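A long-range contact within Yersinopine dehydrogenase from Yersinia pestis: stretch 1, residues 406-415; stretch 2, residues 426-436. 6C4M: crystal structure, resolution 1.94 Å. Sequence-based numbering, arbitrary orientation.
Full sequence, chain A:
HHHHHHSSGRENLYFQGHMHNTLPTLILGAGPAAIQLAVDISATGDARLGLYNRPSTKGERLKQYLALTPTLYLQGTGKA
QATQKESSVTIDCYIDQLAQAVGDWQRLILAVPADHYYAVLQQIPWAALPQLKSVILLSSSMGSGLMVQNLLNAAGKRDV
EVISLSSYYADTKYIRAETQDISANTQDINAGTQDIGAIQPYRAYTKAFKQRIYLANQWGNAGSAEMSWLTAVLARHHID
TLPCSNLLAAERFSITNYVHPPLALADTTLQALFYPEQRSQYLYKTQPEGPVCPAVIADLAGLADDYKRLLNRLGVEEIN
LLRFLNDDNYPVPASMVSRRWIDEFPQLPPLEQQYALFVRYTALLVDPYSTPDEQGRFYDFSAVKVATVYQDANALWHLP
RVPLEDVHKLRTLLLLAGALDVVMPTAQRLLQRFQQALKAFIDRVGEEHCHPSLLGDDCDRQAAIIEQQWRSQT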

ATOM      1  N   ASP A 406      15.771 -14.560  14.942  1.00 29.99           N
ATOM      2  CA  ASP A 406      14.690 -13.789  15.555  1.00 27.03           C
ATOM      3  C   ASP A 406      13.924 -14.635  16.552  1.00 26.95           C
ATOM      4  O   ASP A 406      13.505 -14.147  17.607  1.00 30.88           O
ATOM      5  N   VAL A 407      13.743 -15.910  16.242  1.00 24.66           N
ATOM      6  CA  VAL A 407      13.095 -16.799  17.184  1.00 24.60           C
ATOM      7  C   VAL A 407      13.935 -16.933  18.448  1.00 26.39           C
ATOM      8  O   VAL A 407      13.421 -16.813  19.565  1.00 27.15           O
ATOM      9  N   HIS A 408      15.243 -17.154  18.293  1.00 26.19           N
ATOM     10  CA  HIS A 408      16.114 -17.241  19.465  1.00 27.04           C
ATOM     11  C   HIS A 408      16.054 -15.956  20.295  1.00 27.23           C
ATOM     12  O   HIS A 408      15.851 -15.994  21.513  1.00 28.15           O
ATOM     13  N   LYS A 409      16.173 -14.802  19.644  1.00 27.19           N
ATOM     14  CA  LYS A 409      16.206 -13.561  20.414  1.00 29.78           C
ATOM     15  C   LYS A 409      14.906 -13.338  21.169  1.00 30.75           C
ATOM     16  O   LYS A 409      14.914 -12.905  22.330  1.00 26.91           O
ATOM     17  N   LEU A 410      13.771 -13.646  20.528  1.00 28.32           N
ATOM     18  CA  LEU A 410      12.495 -13.396  21.165  1.00 26.81           C
ATOM     19  C   LEU A 410      12.196 -14.452  22.212  1.00 24.97           C
ATOM     20  O   LEU A 410      11.644 -14.128  23.272  1.00 27.95           O
ATOM     21  N   ARG A 411      12.561 -15.714  21.964  1.00 24.63           N
ATOM     22  CA  ARG A 411      12.339 -16.731  22.988  1.00 28.62           C
ATOM     23  C   ARG A 411      13.103 -16.411  24.262  1.00 27.62           C
ATOM     24  O   ARG A 411      12.571 -16.559  25.371  1.00 27.68           O
ATOM     25  N   THR A 412      14.363 -15.985  24.134  1.00 27.02           N
ATOM     26  CA  THR A 412      15.124 -15.621  25.326  1.00 26.70           C
ATOM     27  C   THR A 412      14.371 -14.567  26.131  1.00 30.50           C
ATOM     28  O   THR A 412      14.210 -14.702  27.350  1.00 28.12           O
ATOM     29  N   LEU A 413      13.861 -13.526  25.455  1.00 26.67           N
ATOM     30  CA  LEU A 413      13.142 -12.464  26.159  1.00 27.48           C
ATOM     31  C   LEU A 413      11.807 -12.932  26.718  1.00 26.00           C
ATOM     32  O   LEU A 413      11.406 -12.496  27.807  1.00 28.42           O
ATOM     33  N   LEU A 414      11.109 -13.815  26.008  1.00 29.32           N
ATOM     34  CA  LEU A 414       9.858 -14.355  26.527  1.00 30.96           C
ATOM     35  C   LEU A 414      10.099 -15.165  27.787  1.00 31.43           C
ATOM     36  O   LEU A 414       9.308 -15.095  28.734  1.00 28.99           O
ATOM     37  N   LEU A 415      11.171 -15.958  27.808  1.00 29.90           N
ATOM     38  CA  LEU A 415      11.496 -16.711  29.017  1.00 28.84           C
ATOM     39  C   LEU A 415      11.867 -15.777  30.157  1.00 29.23           C
ATOM     40  O   LEU A 415      11.438 -15.985  31.300  1.00 26.98           O
ATOM     41  N   THR A 426       1.526 -11.059  22.527  1.00 30.14           N
ATOM     42  CA  THR A 426       1.833 -11.111  21.102  1.00 27.22           C
ATOM     43  C   THR A 426       3.079 -11.946  20.860  1.00 26.44           C
ATOM     44  O   THR A 426       3.096 -12.803  19.967  1.00 24.42           O
ATOM     45  N   ALA A 427       4.128 -11.731  21.667  1.00 25.70           N
ATOM     46  CA  ALA A 427       5.309 -12.589  21.587  1.00 21.38           C
ATOM     47  C   ALA A 427       4.949 -14.064  21.763  1.00 26.57           C
ATOM     48  O   ALA A 427       5.468 -14.932  21.054  1.00 22.93           O
ATOM     49  N   GLN A 428       4.059 -14.364  22.697  1.00 27.71           N
ATOM     50  CA  GLN A 428       3.684 -15.748  22.942  1.00 33.95           C
ATOM     51  C   GLN A 428       2.932 -16.329  21.743  1.00 38.94           C
ATOM     52  O   GLN A 428       3.218 -17.451  21.303  1.00 32.45           O
ATOM     53  N   ARG A 429       2.015 -15.549  21.162  1.00 29.43           N
ATOM     54  CA  ARG A 429       1.268 -16.016  20.005  1.00 30.36           C
ATOM     55  C   ARG A 429       2.196 -16.262  18.829  1.00 23.55           C
ATOM     56  O   ARG A 429       2.105 -17.310  18.165  1.00 25.87           O
ATOM     57  N   LEU A 430       3.141 -15.342  18.611  1.00 25.76           N
ATOM     58  CA  LEU A 430       4.101 -15.471  17.516  1.00 23.19           C
ATOM     59  C   LEU A 430       4.970 -16.713  17.672  1.00 28.15           C
ATOM     60  O   LEU A 430       5.258 -17.405  16.690  1.00 25.05           O
ATOM     61  N   LEU A 431       5.455 -16.988  18.880  1.00 27.90           N
ATOM     62  CA  LEU A 431       6.308 -18.160  19.032  1.00 30.32           C
ATOM     63  C   LEU A 431       5.512 -19.462  19.025  1.00 28.57           C
ATOM     64  O   LEU A 431       6.005 -20.475  18.521  1.00 26.16           O
ATOM     65  N   GLN A 432       4.292 -19.454  19.570  1.00 27.37           N
ATOM     66  CA  GLN A 432       3.423 -20.619  19.458  1.00 28.51           C
ATOM     67  C   GLN A 432       3.188 -20.973  18.005  1.00 29.58           C
ATOM     68  O   GLN A 432       3.210 -22.148  17.629  1.00 26.29           O
ATOM     69  N   ARG A 433       2.945 -19.965  17.174  1.00 27.00           N
ATOM     70  CA  ARG A 433       2.659 -20.210  15.768  1.00 27.08           C
ATOM     71  C   ARG A 433       3.885 -20.783  15.074  1.00 25.23           C
ATOM     72  O   ARG A 433       3.791 -21.768  14.334  1.00 26.67           O
ATOM     73  N   PHE A 434       5.058 -20.175  15.315  1.00 23.57           N
ATOM     74  CA  PHE A 434       6.306 -20.698  14.765  1.00 27.35           C
ATOM     75  C   PHE A 434       6.553 -22.143  15.202  1.00 25.75           C
ATOM     76  O   PHE A 434       6.878 -23.014  14.373  1.00 22.70           O
ATOM     77  N   GLN A 435       6.467 -22.400  16.508  1.00 25.61           N
ATOM     78  CA  GLN A 435       6.796 -23.729  17.026  1.00 33.33           C
ATOM     79  C   GLN A 435       5.887 -24.803  16.426  1.00 32.62           C
ATOM     80  O   GLN A 435       6.348 -25.897  16.091  1.00 32.55           O
ATOM     81  N   GLN A 436       4.594 -24.510  16.273  1.00 30.12           N
ATOM     82  CA  GLN A 436       3.689 -25.496  15.673  1.00 35.67           C
ATOM     83  C   GLN A 436       4.044 -25.770  14.216  1.00 33.01           C
ATOM     84  O   GLN A 436       4.058 -26.925  13.782  1.00 32.71           O
TER

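L431 is the apolar centre: it loses 106 Å² to the other helix, the largest share of any residue here, and its side chain sits as a knob among V407, L410, R411 and L414. With chi1 m and chi2 t, its two methyls divide the hole. CD1 lies 3.6 Å from R411 CA, 3.7 Å from L414 CD2 and 4.0 Å from L410 CG, whereas CD2 reaches V407 CG1 at 3.9 Å. So close an approach to a backbone carbon shows the knob seated deep against the opposing helix.

L410 and L414, both t,p and both directed toward the partner helix, converge on the small side chain of A427: L410 CD1 is 3.8 Å and L414 CD1 4.0 Å from A427 CB. The CA atoms of L414 and A427 are only 6.9 Å apart, a close backbone approach.

Toward the other end, V407 (chi1 t) meets F434 (chi1 t). V407 CG2 stands 3.8 Å from the F434 ring centroid, 3° off the normal, which places this CH-pi contact squarely over the face.

At the polar edge, R411 and Q435 both start sideways, but their ends come nearer. R411 NH2 donates to Q435 OE1 at 2.7 Å with an N-H...O angle of 152°; the acceptor lies near the guanidinium plane, as a directional hydrogen bond requires.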

ATOM      1  CB  ASP A 406      13.752 -13.248  14.458  1.00 29.80           C
ATOM      2  CG  ASP A 406      14.519 -12.530  13.347  1.00 36.81           C
ATOM      3  OD1 ASP A 406      14.901 -11.339  13.506  1.00 31.26           O
ATOM      4  OD2 ASP A 406      14.803 -13.188  12.328  1.00 38.54           O
ATOM      5  CB  VAL A 407      12.822 -18.147  16.509  1.00 24.95           C
ATOM      6  CG1 VAL A 407      12.366 -19.158  17.498  1.00 31.75           C
ATOM      7  CG2 VAL A 407      11.713 -17.914  15.418  1.00 27.05           C
ATOM      8  CB  HIS A 408      17.548 -17.512  19.019  1.00 27.49           C
ATOM      9  CG  HIS A 408      17.769 -18.874  18.454  1.00 29.15           C
ATOM     10  ND1 HIS A 408      18.827 -19.153  17.622  1.00 29.51           N
ATOM     11  CD2 HIS A 408      17.084 -20.035  18.597  1.00 29.94           C
ATOM     12  CE1 HIS A 408      18.794 -20.424  17.274  1.00 30.74           C
ATOM     13  NE2 HIS A 408      17.733 -20.981  17.838  1.00 30.47           N
ATOM     14  CB  LYS A 409      16.489 -12.385  19.499  1.00 32.59           C
ATOM     15  CG  LYS A 409      17.934 -12.321  18.975  1.00 29.26           C
ATOM     16  CD  LYS A 409      18.002 -11.255  17.875  1.00 33.19           C
ATOM     17  CE  LYS A 409      19.285 -11.306  17.086  1.00 44.83           C
ATOM     18  NZ  LYS A 409      19.318 -10.244  16.037  1.00 48.73           N
ATOM     19  CB  LEU A 410      11.389 -13.326  20.090  1.00 27.93           C
ATOM     20  CG  LEU A 410       9.966 -13.133  20.587  1.00 30.09           C
ATOM     21  CD1 LEU A 410       9.899 -11.836  21.359  1.00 31.90           C
ATOM     22  CD2 LEU A 410       9.024 -13.102  19.387  1.00 28.63           C
ATOM     23  CB  ARG A 411      12.741 -18.113  22.485  1.00 33.08           C
ATOM     24  CG  ARG A 411      12.599 -19.218  23.564  1.00 35.39           C
ATOM     25  CD  ARG A 411      12.777 -20.611  22.983  1.00 45.86           C
ATOM     26  NE  ARG A 411      11.890 -20.794  21.829  1.00 51.11           N
ATOM     27  CZ  ARG A 411      11.689 -21.942  21.209  1.00 55.31           C
ATOM     28  NH1 ARG A 411      12.296 -23.035  21.662  1.00 64.59           N
ATOM     29  NH2 ARG A 411      10.859 -21.996  20.157  1.00 53.09           N
ATOM     30  CB  THR A 412      16.530 -15.130  24.944  1.00 27.38           C
ATOM     31  OG1 THR A 412      17.295 -16.218  24.383  1.00 28.54           O
ATOM     32  CG2 THR A 412      17.275 -14.603  26.188  1.00 30.20           C
ATOM     33  CB  LEU A 413      12.954 -11.277  25.230  1.00 25.15           C
ATOM     34  CG  LEU A 413      14.249 -10.610  24.797  1.00 28.00           C
ATOM     35  CD1 LEU A 413      14.081  -9.642  23.630  1.00 32.95           C
ATOM     36  CD2 LEU A 413      14.794  -9.875  25.965  1.00 29.13           C
ATOM     37  CB  LEU A 414       9.171 -15.235  25.478  1.00 32.53           C
ATOM     38  CG  LEU A 414       7.751 -15.702  25.827  1.00 37.40           C
ATOM     39  CD1 LEU A 414       6.793 -14.524  25.902  1.00 35.87           C
ATOM     40  CD2 LEU A 414       7.234 -16.666  24.782  1.00 40.18           C
ATOM     41  CB  LEU A 415      12.630 -17.704  28.753  1.00 30.24           C
ATOM     42  CG  LEU A 415      12.194 -18.827  27.802  1.00 33.06           C
ATOM     43  CD1 LEU A 415      13.378 -19.647  27.318  1.00 31.87           C
ATOM     44  CD2 LEU A 415      11.206 -19.723  28.518  1.00 37.55           C
ATOM     45  CB  THR A 426       1.975  -9.701  20.536  1.00 31.25           C
ATOM     46  OG1 THR A 426       0.761  -9.003  20.795  1.00 28.03           O
ATOM     47  CG2 THR A 426       2.198  -9.732  19.060  1.00 28.57           C
ATOM     48  CB  ALA A 427       6.333 -12.184  22.645  1.00 28.80           C
ATOM     49  CB  GLN A 428       2.853 -15.796  24.218  1.00 36.07           C
ATOM     50  CG  GLN A 428       2.363 -17.129  24.678  1.00 48.87           C
ATOM     51  CD  GLN A 428       1.644 -16.991  26.009  1.00 62.90           C
ATOM     52  OE1 GLN A 428       2.060 -16.210  26.875  1.00 70.09           O
ATOM     53  NE2 GLN A 428       0.546 -17.719  26.170  1.00 68.43           N
ATOM     54  CB  ARG A 429       0.155 -15.006  19.663  1.00 29.71           C
ATOM     55  CG  ARG A 429      -0.348 -15.039  18.209  1.00 36.68           C
ATOM     56  CD  ARG A 429      -1.681 -14.203  17.960  1.00 39.57           C
ATOM     57  NE  ARG A 429      -1.454 -12.755  17.864  1.00 41.35           N
ATOM     58  CZ  ARG A 429      -1.572 -11.881  18.873  1.00 42.56           C
ATOM     59  NH1 ARG A 429      -1.940 -12.277  20.092  1.00 45.02           N
ATOM     60  NH2 ARG A 429      -1.329 -10.588  18.661  1.00 43.29           N
ATOM     61  CB  LEU A 430       4.985 -14.233  17.451  1.00 22.38           C
ATOM     62  CG  LEU A 430       4.396 -12.893  17.062  1.00 23.54           C
ATOM     63  CD1 LEU A 430       5.375 -11.728  17.210  1.00 26.33           C
ATOM     64  CD2 LEU A 430       3.912 -12.984  15.620  1.00 28.19           C
ATOM     65  CB  LEU A 431       7.136 -18.034  20.312  1.00 29.69           C
ATOM     66  CG  LEU A 431       8.302 -17.040  20.205  1.00 38.82           C
ATOM     67  CD1 LEU A 431       9.023 -16.888  21.540  1.00 34.23           C
ATOM     68  CD2 LEU A 431       9.318 -17.429  19.117  1.00 36.71           C
ATOM     69  CB  GLN A 432       2.101 -20.345  20.157  1.00 31.14           C
ATOM     70  CG  GLN A 432       2.188 -20.311  21.650  1.00 38.55           C
ATOM     71  CD  GLN A 432       0.844 -20.019  22.267  1.00 47.79           C
ATOM     72  OE1 GLN A 432      -0.065 -19.544  21.582  1.00 50.09           O
ATOM     73  NE2 GLN A 432       0.694 -20.324  23.552  1.00 53.37           N
ATOM     74  CB  ARG A 433       2.206 -18.901  15.111  1.00 31.70           C
ATOM     75  CG  ARG A 433       1.757 -19.008  13.673  1.00 31.32           C
ATOM     76  CD  ARG A 433       1.636 -17.625  13.004  1.00 28.98           C
ATOM     77  NE  ARG A 433       0.608 -16.752  13.589  1.00 29.54           N
ATOM     78  CZ  ARG A 433       0.718 -15.428  13.668  1.00 29.10           C
ATOM     79  NH1 ARG A 433       1.797 -14.840  13.189  1.00 24.64           N
ATOM     80  NH2 ARG A 433      -0.254 -14.681  14.204  1.00 34.25           N
ATOM     81  CB  PHE A 434       7.507 -19.842  15.212  1.00 23.05           C
ATOM     82  CG  PHE A 434       8.804 -20.480  14.872  1.00 24.96           C
ATOM     83  CD1 PHE A 434       9.266 -20.427  13.569  1.00 25.26           C
ATOM     84  CD2 PHE A 434       9.531 -21.204  15.822  1.00 27.45           C
ATOM     85  CE1 PHE A 434      10.446 -21.026  13.216  1.00 29.42           C
ATOM     86  CE2 PHE A 434      10.718 -21.816  15.477  1.00 23.92           C
ATOM     87  CZ  PHE A 434      11.171 -21.736  14.163  1.00 23.44           C
ATOM     88  CB  GLN A 435       6.699 -23.730  18.555  1.00 34.68           C
ATOM     89  CG  GLN A 435       7.487 -24.821  19.296  1.00 54.54           C
ATOM     90  CD  GLN A 435       8.942 -24.970  18.853  1.00 47.59           C
ATOM     91  OE1 GLN A 435       9.678 -23.994  18.695  1.00 48.88           O
ATOM     92  NE2 GLN A 435       9.351 -26.213  18.631  1.00 50.38           N
ATOM     93  CB  GLN A 436       2.254 -25.027  15.791  1.00 32.60           C
ATOM     94  CG  GLN A 436       1.241 -25.999  15.178  1.00 47.87           C
ATOM     95  CD  GLN A 436      -0.153 -25.621  15.551  1.00 41.28           C
ATOM     96  OE1 GLN A 436      -0.698 -24.655  15.026  1.00 53.73           O
ATOM     97  NE2 GLN A 436      -0.723 -26.333  16.519  1.00 45.44           N
TER